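Long-range contact in DNA mismatch repair protein MutS (Thermus aquaticus, PDB 1EWQ), which recognises mismatched base pairs in DNA during mismatch repair and has a weak ATPase activity: residues 552-557 and 610-615. Sequence-based numbering, arbitrary orientation.
Sequences QIRAGR and PAEEAH
Arg554 reaches across to Glu613, at the start of the antiparallel partner strand, and to Glu612 just before it. Its CB lies 4.1 Å from Glu613 O, the acceptor of its own backbone N-H. CG, anti to the backbone N (chi1 -172°), and CD then run past Glu612 OE1, and a bend at chi3 turns the guanidinium over Glu613 CB. NE gives a nearly straight bond, 2.8 Å, to the anti lone pair of Glu612 OE1, almost in the guanidinium plane. NH1 is modelled unusually close to Glu613 OE2, leaving details of that salt bridge doubtful; NH2 stays beside Glu612. Arginine's long, bent chain suits this place, aligning NE with Glu612 while NH1 lies toward Glu613. The extended Glu613 also takes a bond on OE1 from His615 NE2, 2.6 Å away. On the opposite face, Ile553 CG2 meets the small Ala611 CB at 4.0 Å; Gly556 suits its place because a CB would clash with CG2. Beyond the corner, Arg557 N bonds to Pro610 O, and its guanidinium, held by Gly541 and Glu562, covers Pro610 C. Glu612 and Glu613 both facing Arg554, their N-H groups sharing its O (Glu613 weakly), make a classic beta bulge in the small mixed sheet beside the P-loop ATPase core.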
ATOM      1  N   GLN C 552     -14.173  41.133   7.640  1.00 33.63           N
ATOM      2  CA  GLN C 552     -14.602  41.734   6.387  1.00 33.44           C
ATOM      3  C   GLN C 552     -13.670  41.275   5.295  1.00 32.51           C
ATOM      4  O   GLN C 552     -12.537  41.748   5.172  1.00 32.43           O
ATOM      5  CB  GLN C 552     -14.611  43.261   6.480  1.00 34.25           C
ATOM      6  CG  GLN C 552     -15.626  43.778   7.479  1.00 36.26           C
ATOM      7  CD  GLN C 552     -15.766  45.292   7.473  1.00 37.50           C
ATOM      8  OE1 GLN C 552     -16.200  45.889   6.479  1.00 38.83           O
ATOM      9  NE2 GLN C 552     -15.401  45.922   8.584  1.00 37.69           N
ATOM     10  N   ILE C 553     -14.159  40.328   4.506  1.00 31.70           N
ATOM     11  CA  ILE C 553     -13.379  39.759   3.425  1.00 30.88           C
ATOM     12  C   ILE C 553     -13.995  40.097   2.076  1.00 30.59           C
ATOM     13  O   ILE C 553     -15.167  39.808   1.830  1.00 30.51           O
ATOM     14  CB  ILE C 553     -13.300  38.215   3.558  1.00 30.35           C
ATOM     15  CG1 ILE C 553     -12.723  37.832   4.925  1.00 30.24           C
ATOM     16  CG2 ILE C 553     -12.450  37.642   2.439  1.00 30.03           C
ATOM     17  CD1 ILE C 553     -12.629  36.324   5.158  1.00 29.27           C
ATOM     18  N   ARG C 554     -13.205  40.712   1.207  1.00 30.09           N
ATOM     19  CA  ARG C 554     -13.673  41.044  -0.127  1.00 29.96           C
ATOM     20  C   ARG C 554     -12.994  40.110  -1.121  1.00 29.13           C
ATOM     21  O   ARG C 554     -11.769  40.010  -1.150  1.00 29.00           O
ATOM     22  CB  ARG C 554     -13.344  42.501  -0.488  1.00 30.91           C
ATOM     23  CG  ARG C 554     -13.991  42.960  -1.813  1.00 32.42           C
ATOM     24  CD  ARG C 554     -13.762  44.452  -2.122  1.00 33.63           C
ATOM     25  NE  ARG C 554     -12.408  44.742  -2.604  1.00 34.94           N
ATOM     26  CZ  ARG C 554     -11.541  45.519  -1.963  1.00 35.71           C
ATOM     27  NH1 ARG C 554     -11.888  46.085  -0.814  1.00 36.38           N
ATOM     28  NH2 ARG C 554     -10.331  45.738  -2.468  1.00 36.21           N
ATOM     29  N   ALA C 555     -13.799  39.418  -1.920  1.00 28.00           N
ATOM     30  CA  ALA C 555     -13.289  38.506  -2.933  1.00 27.26           C
ATOM     31  C   ALA C 555     -12.330  37.446  -2.406  1.00 26.76           C
ATOM     32  O   ALA C 555     -11.235  37.271  -2.945  1.00 26.23           O
ATOM     33  CB  ALA C 555     -12.613  39.305  -4.063  1.00 27.12           C
ATOM     34  N   GLY C 556     -12.749  36.732  -1.363  1.00 26.18           N
ATOM     35  CA  GLY C 556     -11.913  35.682  -0.815  1.00 25.43           C
ATOM     36  C   GLY C 556     -12.064  34.407  -1.626  1.00 24.99           C
ATOM     37  O   GLY C 556     -13.071  34.215  -2.309  1.00 25.02           O
ATOM     38  N   ARG C 557     -11.062  33.535  -1.560  1.00 24.58           N
ATOM     39  CA  ARG C 557     -11.096  32.281  -2.292  1.00 24.32           C
ATOM     40  C   ARG C 557     -10.411  31.179  -1.489  1.00 24.35           C
ATOM     41  O   ARG C 557      -9.540  31.451  -0.655  1.00 23.95           O
ATOM     42  CB  ARG C 557     -10.372  32.417  -3.629  1.00 24.71           C
ATOM     43  CG  ARG C 557     -10.174  33.836  -4.119  1.00 24.70           C
ATOM     44  CD  ARG C 557      -8.836  33.920  -4.794  1.00 24.93           C
ATOM     45  NE  ARG C 557      -8.125  35.130  -4.442  1.00 25.33           N
ATOM     46  CZ  ARG C 557      -6.808  35.262  -4.497  1.00 24.19           C
ATOM     47  NH1 ARG C 557      -6.045  34.253  -4.883  1.00 24.18           N
ATOM     48  NH2 ARG C 557      -6.260  36.418  -4.187  1.00 23.94           N
ATOM     49  N   PRO C 610      -5.632  34.756   0.543  1.00 21.73           N
ATOM     50  CA  PRO C 610      -6.269  34.796  -0.780  1.00 22.49           C
ATOM     51  C   PRO C 610      -7.542  35.636  -0.823  1.00 23.21           C
ATOM     52  O   PRO C 610      -8.640  35.121  -0.642  1.00 23.31           O
ATOM     53  CB  PRO C 610      -6.546  33.316  -1.071  1.00 22.22           C
ATOM     54  CG  PRO C 610      -6.825  32.766   0.303  1.00 22.04           C
ATOM     55  CD  PRO C 610      -5.729  33.404   1.127  1.00 21.54           C
ATOM     56  N   ALA C 611      -7.386  36.933  -1.064  1.00 23.95           N
ATOM     57  CA  ALA C 611      -8.526  37.843  -1.139  1.00 25.09           C
ATOM     58  C   ALA C 611      -8.081  39.193  -1.691  1.00 25.95           C
ATOM     59  O   ALA C 611      -6.889  39.429  -1.883  1.00 25.98           O
ATOM     60  CB  ALA C 611      -9.139  38.031   0.250  1.00 24.68           C
ATOM     61  N   GLU C 612      -9.042  40.068  -1.961  1.00 26.58           N
ATOM     62  CA  GLU C 612      -8.723  41.400  -2.448  1.00 27.83           C
ATOM     63  C   GLU C 612      -8.387  42.241  -1.230  1.00 28.10           C
ATOM     64  O   GLU C 612      -7.465  43.046  -1.252  1.00 28.24           O
ATOM     65  CB  GLU C 612      -9.909  42.000  -3.201  1.00 28.73           C
ATOM     66  CG  GLU C 612      -9.817  41.818  -4.701  1.00 30.58           C
ATOM     67  CD  GLU C 612     -11.034  42.344  -5.433  1.00 31.87           C
ATOM     68  OE1 GLU C 612     -11.658  43.306  -4.931  1.00 33.10           O
ATOM     69  OE2 GLU C 612     -11.363  41.806  -6.514  1.00 32.40           O
ATOM     70  N   GLU C 613      -9.140  42.031  -0.159  1.00 28.47           N
ATOM     71  CA  GLU C 613      -8.931  42.741   1.093  1.00 28.91           C
ATOM     72  C   GLU C 613      -9.466  41.839   2.182  1.00 28.63           C
ATOM     73  O   GLU C 613     -10.432  41.108   1.977  1.00 28.76           O
ATOM     74  CB  GLU C 613      -9.691  44.074   1.116  1.00 29.78           C
ATOM     75  CG  GLU C 613      -9.429  44.927   2.367  1.00 31.14           C
ATOM     76  CD  GLU C 613     -10.143  46.272   2.325  1.00 32.24           C
ATOM     77  OE1 GLU C 613     -10.036  47.055   3.300  1.00 32.38           O
ATOM     78  OE2 GLU C 613     -10.817  46.549   1.309  1.00 33.24           O
ATOM     79  N   ALA C 614      -8.835  41.872   3.341  1.00 28.45           N
ATOM     80  CA  ALA C 614      -9.305  41.040   4.425  1.00 28.48           C
ATOM     81  C   ALA C 614      -9.058  41.733   5.747  1.00 28.70           C
ATOM     82  O   ALA C 614      -7.936  42.133   6.058  1.00 28.21           O
ATOM     83  CB  ALA C 614      -8.608  39.675   4.388  1.00 27.85           C
ATOM     84  N   HIS C 615     -10.144  41.916   6.492  1.00 29.21           N
ATOM     85  CA  HIS C 615     -10.107  42.518   7.812  1.00 29.72           C
ATOM     86  C   HIS C 615     -10.522  41.329   8.660  1.00 29.58           C
ATOM     87  O   HIS C 615     -11.574  40.739   8.423  1.00 29.79           O
ATOM     88  CB  HIS C 615     -11.123  43.664   7.902  1.00 30.99           C
ATOM     89  CG  HIS C 615     -10.665  44.925   7.230  1.00 31.95           C
ATOM     90  ND1 HIS C 615      -9.898  45.875   7.871  1.00 32.47           N
ATOM     91  CD2 HIS C 615     -10.833  45.374   5.961  1.00 32.54           C
ATOM     92  CE1 HIS C 615      -9.613  46.852   7.028  1.00 32.67           C
ATOM     93  NE2 HIS C 615     -10.167  46.573   5.863  1.00 32.43           N
TER